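Local structure of Exo-alpha-sialidase (Clostridium perfringens, 2VO8) at residues A[40-45]-A[83-88]; A[56-61]-A[100-105]; A[79-84]-A[95-100]; A[109-114]-A[133-138]. The protein is the cohesin module of a family 33 exo-alpha-sialidase and probably binds dockerin-type partners with high affinity in toxin complexes. All coordinates share one frame; numbering follows the deposited sequence.

Contact 1 of 4, residues A[40-45]-A[83-88]; sequences EVYSAE and VASLGN
Tyr-42, Ser-43 and Ala-44 pair with Ser-85, Ala-84 and Val-83 in an antiparallel strand contact at one end of the cohesin module, where the strand 78-85 runs out into a loop. Ala-44 and Val-83 form the hydrogen-bonded pair: Ala-44 N reaches Val-83 O at 2.8 Å, and Val-83 N returns to Ala-44 O at 2.9 Å. The third bond, from Ser-85 N to Tyr-42 O, is 2.9 Å long and nearly straight (169°). Between them Ser-43 and Ala-84 make a non-hydrogen-bonded pair, their CA atoms 4.2 Å apart. On the buried face, Ala-44 CB touches Val-83 CG2 at 4.1 Å, and Val-119 and Leu-96 close over the alanine. Beyond the last bond the Tyr-42 ring continues the contact. Chi1 of -72° sets CG beside the backbone N. The ring presents an edge to the departing chain: CE1 lies 3.5 Å from Gly-87 O, near the ring plane, and Ser-85 CB sits by the same edge. The loop is shaped by an ST turn, in which Ser-85 OG accepts from Gly-87 N at 3.1 Å (163°). At the far end of the ring, Tyr-42 OH makes a weak hydrogen bond to Glu-40 OE1 within its own segment. On the other flank of strand 41-49, Tyr-42 and Ser-43 both face Gly-120 of strand 107-121. Two residues facing one make a classic beta bulge, here in a strand hydrogen-bonded on both flanks within the cohesin beta sandwich.

Contact 2 of 4, residues A[56-61]-A[100-105]; sequences ILNEIT and NLTPKI
Leu-57 and Leu-101 supply the packed side of this antiparallel pair: CD1 of Leu-57 meets CD2 of Leu-101 at 4.1 Å. Leu-57 also reaches Val-79 and Tyr-50, while Leu-101 rests on Phe-26. The opposite face, bearing Ile-56, Thr-102, Glu-59 and Asn-100, is turned to solvent, with Ile-56 and Glu-59 exposed, whereas the leucine side is packed against other strands. On this outer side the Ile-56 side chain crosses Lys-104 at about a right angle, with CG1 3.9 Å from the lysine CD, and the ammonium beyond is tied to the carbonyl of Glu-53. Glu-59 CG touches Asn-100 CB at 3.8 Å, but the carboxylate and amide planes stand 77° apart. The backbone is regular at one end, where Ile-56 N points almost straight (177°) at Thr-102 O, 2.9 Å away. At the other it bulges: Asn-100 O takes Asn-58 N at 2.8 Å and, weakly, Glu-59 N at 3.5 Å, and Asn-100 N returns to Glu-59 O at 2.9 Å. This classic bulge directs Asn-58 toward the partner strand, beside Asn-100 and Thr-102. Main-chain bonding thus joins the strands; the leucine pair faces inward, while on the outer side aliphatic stems touch beside polar groups.

Contact 3 of 4, residues A[79-84]-A[95-100]; sequences VRILVA and DLVKVN
The facing layers of the beta sandwich meet where Ile-81 and Val-83 of strand 78-85 pack on Leu-96, Val-97 and Val-99 of strand 95-103. The two segments are not paired by hydrogen bonds: their axes come no nearer than 8.1 Å, at 141° between their directions, and side chains alone fill the space between. Val-97 sits in the middle. Its CG1 is anti to the backbone N (chi1 -180°), and its other branch, CG2, lying beside that N, does the touching. This methyl presses on Val-83 CG2 at 3.5 Å, tighter than a usual carbon contact, and also meets Ile-81 CG2 at 4.1 Å. At one end Val-83 CG1 reaches Leu-96 CB at 4.2 Å, the two side chains crossing at about a right angle. At the other, Ile-81 CD1 approaches Val-99 CG2 at 4.3 Å. Leu-96 and Val-97 are neighbours in sequence yet both direct CB toward the opposite strand, because a classic beta bulge there sets both against Leu-30 of strand 26-33 and breaks the usual alternation. Leu-30 also touches Ile-81, while Ile-60, Tyr-46 and Phe-48 add further apolar cover. All five touching residues are buried. With no polar group taking part, the two layers are held here by close dispersion contact and exclusion of water, and the fit depends on which methyl branch each side chain presents.

Contact 4 of 4, residues A[109-114]-A[133-138]; sequences LEVLGL and SKEVKI
The carboxylate of Glu-135 is covered on one face by Leu-109: CD1 of the leucine lies 3.8 Å from OE1 and at nearly the same distance from CD and OE2. The other flat group, the Glu-110 carboxylate, is turned aside by a bend at chi2 (-69°). Ile-138 meets the aliphatic part, with its CD1 3.6 Å from Glu-110 CG, while the two carboxylate oxygens are bonded at their own ends, OE1 to Asn-51 and OE2 to Ser-107. Leu-112 and Val-136 share the buried face with Glu-110 and Ile-138. Leu-112 CD1 touches Val-136 CG1 at 3.9 Å, the side chains crossing at about a right angle, and Phe-55 covers all four. On the outer face, Val-111 CG1 leans on Ser-133 CB at 3.7 Å. Two antiparallel hydrogen-bonded pairs join these hairpin strands, Glu-110 N giving to Val-136 O at 2.8 Å and Lys-134 N to Leu-112 O at 2.8 Å, each matched by a return bond. Lys-134 sends its ammonium away to a salt bridge with Asp-18. Backbone bonds therefore carry the pairing; Glu-110 gives its stem to the partner strand while its oxygens bond outside it, and Glu-135 meets the leucine through its carboxylate face.

How the contacts relate
Contacts 1, 2 and 4 are neighbouring-strand pairs held by backbone hydrogen bonds, whereas contact 3 spans the sandwich interior with side chains alone. The centre of contact 3 lies about 5 Å from the centre of the chain, and the contact is wholly buried; contact 2 is a surface contact, and contacts 1 and 4 are partly buried. Contact 3 shares Val-83 and Ala-84 with contact 1 and Asn-100 with contact 2, so strands 78-85 and 95-103 each serve a pairing contact and the core. Contacts 2 and 4 touch where Pro-103 CB packs on Ile-138 CG2. Contacts 1 and 4 lie on opposite sides of the centre, yet strands 41-49 and 107-121 are sheet neighbours. Polar side chains appear in the three pairing contacts and vanish in the core.

Contact 1 of 4, residues A[40-45]-A[83-88]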
loop_
_atom_site.group_PDB
_atom_site.type_symbol
_atom_site.label_atom_id
_atom_site.label_comp_id
_atom_site.label_asym_id
_atom_site.label_seq_id
_atom_site.Cartn_x
_atom_site.Cartn_y
_atom_site.Cartn_z
ATOM N N GLU A 40 15.427 -3.155 11.933
ATOM C CA GLU A 40 16.117 -2.873 10.680
ATOM C C GLU A 40 15.340 -3.489 9.523
ATOM O O GLU A 40 15.363 -4.673 9.378
ATOM C CB GLU A 40 17.518 -3.492 10.710
ATOM C CG GLU A 40 18.554 -2.673 11.425
ATOM C CD GLU A 40 19.986 -3.082 11.046
ATOM O OE1 GLU A 40 20.289 -3.258 9.831
ATOM O OE2 GLU A 40 20.816 -3.219 11.970
ATOM N N VAL A 41 14.661 -2.683 8.706
ATOM C CA VAL A 41 13.692 -3.230 7.754
ATOM C C VAL A 41 14.356 -3.444 6.386
ATOM O O VAL A 41 14.983 -2.552 5.888
ATOM C CB VAL A 41 12.441 -2.297 7.590
ATOM C CG1 VAL A 41 11.484 -2.840 6.588
ATOM C CG2 VAL A 41 11.721 -2.140 8.918
ATOM N N TYR A 42 14.192 -4.630 5.823
ATOM C CA TYR A 42 14.695 -4.918 4.464
ATOM C C TYR A 42 13.578 -5.272 3.459
ATOM O O TYR A 42 13.803 -5.356 2.238
ATOM C CB TYR A 42 15.841 -5.939 4.499
ATOM C CG TYR A 42 17.113 -5.310 5.072
ATOM C CD1 TYR A 42 17.944 -4.567 4.259
ATOM C CD2 TYR A 42 17.434 -5.406 6.450
ATOM C CE1 TYR A 42 19.113 -3.974 4.748
ATOM C CE2 TYR A 42 18.574 -4.819 6.947
ATOM C CZ TYR A 42 19.417 -4.090 6.081
ATOM O OH TYR A 42 20.586 -3.463 6.495
ATOM N N SER A 43 12.366 -5.482 3.943
ATOM C CA SER A 43 11.289 -5.861 3.008
ATOM C C SER A 43 9.988 -5.511 3.673
ATOM O O SER A 43 9.947 -5.440 4.904
ATOM C CB SER A 43 11.335 -7.363 2.699
ATOM O OG SER A 43 11.242 -8.173 3.843
ATOM N N ALA A 44 8.938 -5.298 2.879
ATOM C CA ALA A 44 7.591 -5.194 3.466
ATOM C C ALA A 44 6.619 -6.030 2.632
ATOM O O ALA A 44 6.925 -6.433 1.480
ATOM C CB ALA A 44 7.180 -3.770 3.599
ATOM N N GLU A 45 5.447 -6.297 3.201
ATOM C CA GLU A 45 4.392 -7.005 2.486
ATOM C C GLU A 45 3.014 -6.486 2.881
ATOM O O GLU A 45 2.662 -6.466 4.061
ATOM C CB GLU A 45 4.482 -8.509 2.749
ATOM C CG GLU A 45 3.233 -9.284 2.360
ATOM C CD GLU A 45 3.396 -10.780 2.541
ATOM O OE1 GLU A 45 4.505 -11.219 2.910
ATOM O OE2 GLU A 45 2.414 -11.518 2.313
ATOM N N VAL A 83 7.381 -5.778 -1.271
ATOM C CA VAL A 83 8.347 -4.690 -1.444
ATOM C C VAL A 83 9.676 -5.208 -0.868
ATOM O O VAL A 83 9.710 -5.697 0.246
ATOM C CB VAL A 83 8.096 -3.392 -0.593
ATOM C CG1 VAL A 83 8.880 -2.240 -1.182
ATOM C CG2 VAL A 83 6.621 -3.008 -0.395
ATOM N N ALA A 84 10.768 -5.084 -1.613
ATOM C CA ALA A 84 12.089 -5.535 -1.102
ATOM C C ALA A 84 13.161 -4.502 -1.403
ATOM O O ALA A 84 13.199 -3.866 -2.473
ATOM C CB ALA A 84 12.464 -6.911 -1.655
ATOM N N SER A 85 14.057 -4.316 -0.428
ATOM C CA SER A 85 15.191 -3.457 -0.602
ATOM C C SER A 85 16.123 -4.068 -1.654
ATOM O O SER A 85 16.265 -5.288 -1.715
ATOM C CB SER A 85 15.986 -3.362 0.704
ATOM O OG SER A 85 17.016 -2.416 0.555
ATOM N N LEU A 86 16.788 -3.204 -2.394
ATOM C CA LEU A 86 17.815 -3.619 -3.324
ATOM C C LEU A 86 19.205 -3.622 -2.660
ATOM O O LEU A 86 20.218 -3.983 -3.294
ATOM C CB LEU A 86 17.790 -2.686 -4.538
ATOM C CG LEU A 86 16.534 -2.848 -5.394
ATOM C CD1 LEU A 86 16.605 -1.894 -6.588
ATOM C CD2 LEU A 86 16.269 -4.256 -5.861
ATOM N N GLY A 87 19.266 -3.198 -1.399
ATOM C CA GLY A 87 20.546 -3.161 -0.697
ATOM C C GLY A 87 20.458 -2.557 0.678
ATOM O O GLY A 87 20.620 -3.285 1.652
ATOM N N ASN A 88 20.162 -1.252 0.737
ATOM C CA ASN A 88 20.134 -0.494 2.013
ATOM C C ASN A 88 18.919 -0.832 2.882
ATOM O O ASN A 88 17.818 -1.194 2.393
ATOM C CB ASN A 88 20.035 1.009 1.750
ATOM C CG ASN A 88 21.135 1.542 0.838
ATOM O OD1 ASN A 88 22.299 1.489 1.185
ATOM N ND2 ASN A 88 20.750 2.047 -0.338
#

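Contact 2 of 4, residues A[56-61]-A[100-105]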
loop_
_atom_site.group_PDB
_atom_site.type_symbol
_atom_site.label_atom_id
_atom_site.label_comp_id
_atom_site.label_asym_id
_atom_site.label_seq_id
_atom_site.Cartn_x
_atom_site.Cartn_y
_atom_site.Cartn_z
ATOM N N ILE A 56 -10.606 0.226 -11.441
ATOM C CA ILE A 56 -9.689 -0.511 -12.300
ATOM C C ILE A 56 -8.227 -0.442 -11.699
ATOM O O ILE A 56 -7.774 0.640 -11.548
ATOM C CB ILE A 56 -9.696 0.179 -13.724
ATOM C CG1 ILE A 56 -11.100 0.199 -14.330
ATOM C CG2 ILE A 56 -8.740 -0.407 -14.632
ATOM C CD1 ILE A 56 -11.340 1.264 -15.336
ATOM N N LEU A 57 -7.573 -1.598 -11.424
ATOM C CA LEU A 57 -6.172 -1.571 -11.023
ATOM C C LEU A 57 -5.257 -1.396 -12.231
ATOM O O LEU A 57 -5.203 -2.255 -13.110
ATOM C CB LEU A 57 -5.806 -2.849 -10.267
ATOM C CG LEU A 57 -4.356 -2.963 -9.790
ATOM C CD1 LEU A 57 -4.044 -1.891 -8.758
ATOM C CD2 LEU A 57 -4.083 -4.350 -9.229
ATOM N N ASN A 58 -4.539 -0.278 -12.266
ATOM C CA ASN A 58 -3.713 0.074 -13.431
ATOM C C ASN A 58 -2.306 -0.446 -13.370
ATOM O O ASN A 58 -1.892 -1.203 -14.252
ATOM C CB ASN A 58 -3.657 1.576 -13.655
ATOM C CG ASN A 58 -5.005 2.162 -13.926
ATOM O OD1 ASN A 58 -5.369 3.237 -13.399
ATOM N ND2 ASN A 58 -5.778 1.447 -14.735
ATOM N N GLU A 59 -1.551 -0.036 -12.361
ATOM C CA GLU A 59 -0.156 -0.532 -12.172
ATOM C C GLU A 59 0.223 -0.289 -10.722
ATOM O O GLU A 59 -0.302 0.643 -10.088
ATOM C CB GLU A 59 0.860 0.170 -13.040
ATOM C CG GLU A 59 0.812 1.697 -12.927
ATOM C CD GLU A 59 2.051 2.436 -13.476
ATOM O OE1 GLU A 59 2.838 1.822 -14.255
ATOM O OE2 GLU A 59 2.206 3.650 -13.153
ATOM N N ILE A 60 1.120 -1.130 -10.229
ATOM C CA ILE A 60 1.627 -1.014 -8.859
ATOM C C ILE A 60 3.146 -0.939 -9.036
ATOM O O ILE A 60 3.755 -1.826 -9.632
ATOM C CB ILE A 60 1.225 -2.206 -8.018
ATOM C CG1 ILE A 60 -0.298 -2.212 -7.750
ATOM C CG2 ILE A 60 1.935 -2.217 -6.658
ATOM C CD1 ILE A 60 -0.730 -3.477 -7.149
ATOM N N THR A 61 3.738 0.152 -8.574
ATOM C CA THR A 61 5.174 0.347 -8.735
ATOM C C THR A 61 5.872 0.799 -7.461
ATOM O O THR A 61 5.263 1.250 -6.467
ATOM C CB THR A 61 5.460 1.396 -9.814
ATOM O OG1 THR A 61 4.857 2.618 -9.446
ATOM C CG2 THR A 61 4.891 0.950 -11.213
ATOM N N ASN A 100 -1.785 2.623 -8.657
ATOM C CA ASN A 100 -2.460 3.533 -9.579
ATOM C C ASN A 100 -3.797 2.876 -9.966
ATOM O O ASN A 100 -3.826 1.716 -10.374
ATOM C CB ASN A 100 -1.600 3.794 -10.815
ATOM C CG ASN A 100 -2.113 4.935 -11.618
ATOM O OD1 ASN A 100 -3.154 4.796 -12.324
ATOM N ND2 ASN A 100 -1.456 6.099 -11.504
ATOM N N LEU A 101 -4.875 3.612 -9.729
ATOM C CA LEU A 101 -6.271 3.158 -9.894
ATOM C C LEU A 101 -7.062 4.178 -10.674
ATOM O O LEU A 101 -6.795 5.329 -10.605
ATOM C CB LEU A 101 -6.941 2.972 -8.521
ATOM C CG LEU A 101 -6.289 1.868 -7.677
ATOM C CD1 LEU A 101 -5.982 2.382 -6.245
ATOM C CD2 LEU A 101 -7.063 0.611 -7.618
ATOM N N THR A 102 -8.072 3.735 -11.426
ATOM C CA THR A 102 -9.040 4.637 -12.073
ATOM C C THR A 102 -10.457 4.224 -11.644
ATOM O O THR A 102 -10.841 3.052 -11.821
ATOM C CB THR A 102 -8.946 4.602 -13.596
ATOM O OG1 THR A 102 -7.599 4.925 -14.016
ATOM C CG2 THR A 102 -9.985 5.560 -14.256
ATOM N N PRO A 103 -11.204 5.152 -11.048
ATOM C CA PRO A 103 -12.595 4.758 -10.669
ATOM C C PRO A 103 -13.451 4.561 -11.900
ATOM O O PRO A 103 -13.206 5.194 -12.914
ATOM C CB PRO A 103 -13.105 5.940 -9.830
ATOM C CG PRO A 103 -11.838 6.836 -9.559
ATOM C CD PRO A 103 -10.899 6.540 -10.672
ATOM N N LYS A 104 -14.411 3.639 -11.834
ATOM C CA LYS A 104 -15.331 3.493 -12.990
ATOM C C LYS A 104 -16.802 3.608 -12.611
ATOM O O LYS A 104 -17.668 3.455 -13.498
ATOM C CB LYS A 104 -15.043 2.195 -13.717
ATOM C CG LYS A 104 -15.254 0.914 -12.924
ATOM C CD LYS A 104 -14.917 -0.238 -13.803
ATOM C CE LYS A 104 -15.116 -1.607 -13.200
ATOM N NZ LYS A 104 -16.548 -2.109 -13.208
ATOM N N ILE A 105 -17.084 3.814 -11.331
ATOM C CA ILE A 105 -18.433 4.117 -10.829
ATOM C C ILE A 105 -18.388 5.141 -9.725
ATOM O O ILE A 105 -17.573 5.040 -8.822
ATOM C CB ILE A 105 -19.136 2.901 -10.179
ATOM C CG1 ILE A 105 -19.329 1.793 -11.193
ATOM C CG2 ILE A 105 -20.496 3.329 -9.569
ATOM C CD1 ILE A 105 -19.752 0.455 -10.538
#

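Contact 3 of 4, residues A[79-84]-A[95-100]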
loop_
_atom_site.group_PDB
_atom_site.type_symbol
_atom_site.label_atom_id
_atom_site.label_comp_id
_atom_site.label_asym_id
_atom_site.label_seq_id
_atom_site.Cartn_x
_atom_site.Cartn_y
_atom_site.Cartn_z
ATOM N N VAL A 79 -4.917 -7.716 -3.395
ATOM C CA VAL A 79 -3.636 -7.671 -4.126
ATOM C C VAL A 79 -2.485 -7.879 -3.128
ATOM O O VAL A 79 -2.283 -7.073 -2.208
ATOM C CB VAL A 79 -3.415 -6.365 -4.871
ATOM C CG1 VAL A 79 -2.150 -6.468 -5.834
ATOM C CG2 VAL A 79 -4.655 -5.921 -5.650
ATOM N N ARG A 80 -1.756 -8.966 -3.338
ATOM C CA ARG A 80 -0.557 -9.264 -2.571
ATOM C C ARG A 80 0.590 -8.451 -3.143
ATOM O O ARG A 80 0.878 -8.550 -4.333
ATOM C CB ARG A 80 -0.233 -10.753 -2.613
ATOM C CG ARG A 80 1.013 -11.056 -1.807
ATOM C CD ARG A 80 1.138 -12.524 -1.487
ATOM N NE ARG A 80 1.561 -13.316 -2.647
ATOM C CZ ARG A 80 0.842 -14.277 -3.246
ATOM N NH1 ARG A 80 -0.390 -14.603 -2.822
ATOM N NH2 ARG A 80 1.349 -14.920 -4.294
ATOM N N ILE A 81 1.237 -7.665 -2.295
ATOM C CA ILE A 81 2.294 -6.728 -2.685
ATOM C C ILE A 81 3.526 -7.006 -1.827
ATOM O O ILE A 81 3.449 -6.966 -0.587
ATOM C CB ILE A 81 1.888 -5.275 -2.537
ATOM C CG1 ILE A 81 0.592 -4.994 -3.323
ATOM C CG2 ILE A 81 3.057 -4.330 -2.913
ATOM C CD1 ILE A 81 0.191 -3.640 -3.260
ATOM N N LEU A 82 4.629 -7.375 -2.505
ATOM C CA LEU A 82 5.920 -7.629 -1.841
ATOM C C LEU A 82 6.852 -6.513 -2.259
ATOM O O LEU A 82 7.079 -6.324 -3.483
ATOM C CB LEU A 82 6.506 -8.980 -2.282
ATOM C CG LEU A 82 5.661 -10.227 -2.022
ATOM C CD1 LEU A 82 6.333 -11.551 -2.508
ATOM C CD2 LEU A 82 5.332 -10.343 -0.555
ATOM N N VAL A 83 7.381 -5.778 -1.271
ATOM C CA VAL A 83 8.347 -4.690 -1.444
ATOM C C VAL A 83 9.676 -5.208 -0.868
ATOM O O VAL A 83 9.710 -5.697 0.246
ATOM C CB VAL A 83 8.096 -3.392 -0.593
ATOM C CG1 VAL A 83 8.880 -2.240 -1.182
ATOM C CG2 VAL A 83 6.621 -3.008 -0.395
ATOM N N ALA A 84 10.768 -5.084 -1.613
ATOM C CA ALA A 84 12.089 -5.535 -1.102
ATOM C C ALA A 84 13.161 -4.502 -1.403
ATOM O O ALA A 84 13.199 -3.866 -2.473
ATOM C CB ALA A 84 12.464 -6.911 -1.655
ATOM N N ASP A 95 7.842 6.092 2.210
ATOM C CA ASP A 95 6.832 5.648 1.283
ATOM C C ASP A 95 7.470 4.585 0.367
ATOM O O ASP A 95 8.648 4.719 -0.059
ATOM C CB ASP A 95 6.267 6.850 0.520
ATOM C CG ASP A 95 5.461 7.796 1.435
ATOM O OD1 ASP A 95 5.190 7.418 2.575
ATOM O OD2 ASP A 95 5.105 8.896 1.007
ATOM N N LEU A 96 6.717 3.513 0.136
ATOM C CA LEU A 96 7.245 2.300 -0.480
ATOM C C LEU A 96 6.610 1.921 -1.841
ATOM O O LEU A 96 7.301 1.429 -2.728
ATOM C CB LEU A 96 7.105 1.130 0.484
ATOM C CG LEU A 96 7.888 1.206 1.794
ATOM C CD1 LEU A 96 7.672 -0.027 2.617
ATOM C CD2 LEU A 96 9.408 1.356 1.481
ATOM N N VAL A 97 5.309 2.160 -1.994
ATOM C CA VAL A 97 4.574 1.633 -3.152
ATOM C C VAL A 97 3.561 2.670 -3.651
ATOM O O VAL A 97 2.950 3.373 -2.838
ATOM C CB VAL A 97 3.809 0.353 -2.808
ATOM C CG1 VAL A 97 3.017 -0.184 -4.122
ATOM C CG2 VAL A 97 4.704 -0.691 -2.178
ATOM N N LYS A 98 3.437 2.779 -4.980
ATOM C CA LYS A 98 2.408 3.604 -5.641
ATOM C C LYS A 98 1.411 2.628 -6.258
ATOM O O LYS A 98 1.798 1.811 -7.092
ATOM C CB LYS A 98 3.017 4.403 -6.789
ATOM C CG LYS A 98 4.098 5.400 -6.419
ATOM C CD LYS A 98 4.480 6.282 -7.620
ATOM C CE LYS A 98 5.886 6.060 -8.191
ATOM N NZ LYS A 98 6.308 7.387 -8.793
ATOM N N VAL A 99 0.136 2.713 -5.871
ATOM C CA VAL A 99 -0.916 1.896 -6.489
ATOM C C VAL A 99 -1.795 2.822 -7.338
ATOM O O VAL A 99 -2.400 3.754 -6.836
ATOM C CB VAL A 99 -1.795 1.131 -5.443
ATOM C CG1 VAL A 99 -2.864 0.243 -6.131
ATOM C CG2 VAL A 99 -0.975 0.312 -4.516
ATOM N N ASN A 100 -1.785 2.623 -8.657
ATOM C CA ASN A 100 -2.460 3.533 -9.579
ATOM C C ASN A 100 -3.797 2.876 -9.966
ATOM O O ASN A 100 -3.826 1.716 -10.374
ATOM C CB ASN A 100 -1.600 3.794 -10.815
ATOM C CG ASN A 100 -2.113 4.935 -11.618
ATOM O OD1 ASN A 100 -3.154 4.796 -12.324
ATOM N ND2 ASN A 100 -1.456 6.099 -11.504
#

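Contact 4 of 4, residues A[109-114]-A[133-138]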
loop_
_atom_site.group_PDB
_atom_site.type_symbol
_atom_site.label_atom_id
_atom_site.label_comp_id
_atom_site.label_asym_id
_atom_site.label_seq_id
_atom_site.Cartn_x
_atom_site.Cartn_y
_atom_site.Cartn_z
ATOM N N LEU A 109 -18.657 6.611 -0.780
ATOM C CA LEU A 109 -17.621 6.134 0.132
ATOM C C LEU A 109 -17.142 4.817 -0.370
ATOM O O LEU A 109 -17.922 3.851 -0.499
ATOM C CB LEU A 109 -18.123 6.058 1.599
ATOM C CG LEU A 109 -17.147 5.649 2.726
ATOM C CD1 LEU A 109 -17.761 6.014 4.096
ATOM C CD2 LEU A 109 -16.825 4.157 2.681
ATOM N N GLU A 110 -15.831 4.777 -0.668
ATOM C CA GLU A 110 -15.143 3.510 -0.836
ATOM C C GLU A 110 -13.873 3.442 0.041
ATOM O O GLU A 110 -13.251 4.445 0.278
ATOM C CB GLU A 110 -14.703 3.300 -2.280
ATOM C CG GLU A 110 -15.886 3.370 -3.289
ATOM C CD GLU A 110 -16.822 2.171 -3.142
ATOM O OE1 GLU A 110 -16.366 1.068 -2.756
ATOM O OE2 GLU A 110 -18.023 2.325 -3.428
ATOM N N VAL A 111 -13.528 2.249 0.457
ATOM C CA VAL A 111 -12.377 2.041 1.360
ATOM C C VAL A 111 -11.241 1.332 0.632
ATOM O O VAL A 111 -11.427 0.232 0.099
ATOM C CB VAL A 111 -12.791 1.271 2.611
ATOM C CG1 VAL A 111 -11.583 1.014 3.537
ATOM C CG2 VAL A 111 -13.970 2.030 3.333
ATOM N N LEU A 112 -10.067 1.984 0.643
ATOM C CA LEU A 112 -8.802 1.397 0.245
ATOM C C LEU A 112 -8.062 0.975 1.538
ATOM O O LEU A 112 -7.777 1.832 2.365
ATOM C CB LEU A 112 -8.010 2.395 -0.549
ATOM C CG LEU A 112 -8.809 3.037 -1.718
ATOM C CD1 LEU A 112 -8.030 4.122 -2.356
ATOM C CD2 LEU A 112 -9.292 1.887 -2.683
ATOM N N GLY A 113 -7.889 -0.329 1.699
ATOM C CA GLY A 113 -7.406 -0.954 2.938
ATOM C C GLY A 113 -6.124 -1.757 2.820
ATOM O O GLY A 113 -5.806 -2.315 1.785
ATOM N N LEU A 114 -5.412 -1.838 3.931
ATOM C CA LEU A 114 -4.291 -2.753 4.056
ATOM C C LEU A 114 -4.687 -3.745 5.135
ATOM O O LEU A 114 -4.752 -3.372 6.340
ATOM C CB LEU A 114 -3.001 -1.969 4.377
ATOM C CG LEU A 114 -2.455 -0.929 3.382
ATOM C CD1 LEU A 114 -1.243 -0.043 3.892
ATOM C CD2 LEU A 114 -2.005 -1.577 2.015
ATOM N N SER A 133 -6.346 1.990 6.668
ATOM C CA SER A 133 -7.188 2.189 5.480
ATOM C C SER A 133 -7.452 3.649 5.286
ATOM O O SER A 133 -7.176 4.457 6.156
ATOM C CB SER A 133 -8.503 1.402 5.556
ATOM O OG SER A 133 -9.347 1.938 6.559
ATOM N N LYS A 134 -8.022 3.992 4.131
ATOM C CA LYS A 134 -8.362 5.358 3.799
ATOM C C LYS A 134 -9.678 5.311 2.992
ATOM O O LYS A 134 -9.873 4.390 2.185
ATOM C CB LYS A 134 -7.226 5.995 2.986
ATOM C CG LYS A 134 -7.531 7.282 2.218
ATOM C CD LYS A 134 -7.718 8.488 3.046
ATOM C CE LYS A 134 -8.151 9.667 2.139
ATOM N NZ LYS A 134 -7.457 10.891 2.582
ATOM N N GLU A 135 -10.568 6.259 3.289
ATOM C CA GLU A 135 -11.841 6.404 2.558
ATOM C C GLU A 135 -11.690 7.445 1.475
ATOM O O GLU A 135 -11.082 8.479 1.677
ATOM C CB GLU A 135 -13.008 6.798 3.476
ATOM C CG GLU A 135 -13.145 5.949 4.678
ATOM C CD GLU A 135 -14.204 6.457 5.652
ATOM O OE1 GLU A 135 -14.592 7.631 5.538
ATOM O OE2 GLU A 135 -14.609 5.647 6.497
ATOM N N VAL A 136 -12.296 7.168 0.321
ATOM C CA VAL A 136 -12.381 8.114 -0.765
ATOM C C VAL A 136 -13.855 8.264 -1.213
ATOM O O VAL A 136 -14.634 7.305 -1.137
ATOM C CB VAL A 136 -11.556 7.704 -2.001
ATOM C CG1 VAL A 136 -10.057 7.359 -1.620
ATOM C CG2 VAL A 136 -12.154 6.543 -2.678
ATOM N N LYS A 137 -14.178 9.442 -1.708
ATOM C CA LYS A 137 -15.458 9.685 -2.415
ATOM C C LYS A 137 -15.168 9.712 -3.918
ATOM O O LYS A 137 -14.257 10.424 -4.372
ATOM C CB LYS A 137 -16.122 10.954 -1.935
ATOM C CG LYS A 137 -17.350 11.386 -2.748
ATOM C CD LYS A 137 -17.728 12.814 -2.418
ATOM C CE LYS A 137 -19.044 13.295 -3.063
ATOM N NZ LYS A 137 -19.540 12.371 -4.063
ATOM N N ILE A 138 -15.938 8.952 -4.687
ATOM C CA ILE A 138 -15.727 8.892 -6.139
ATOM C C ILE A 138 -16.805 9.802 -6.761
ATOM O O ILE A 138 -17.998 9.457 -6.752
ATOM C CB ILE A 138 -15.883 7.480 -6.741
ATOM C CG1 ILE A 138 -14.982 6.429 -6.070
ATOM C CG2 ILE A 138 -15.630 7.506 -8.282
ATOM C CD1 ILE A 138 -15.330 5.076 -6.455
#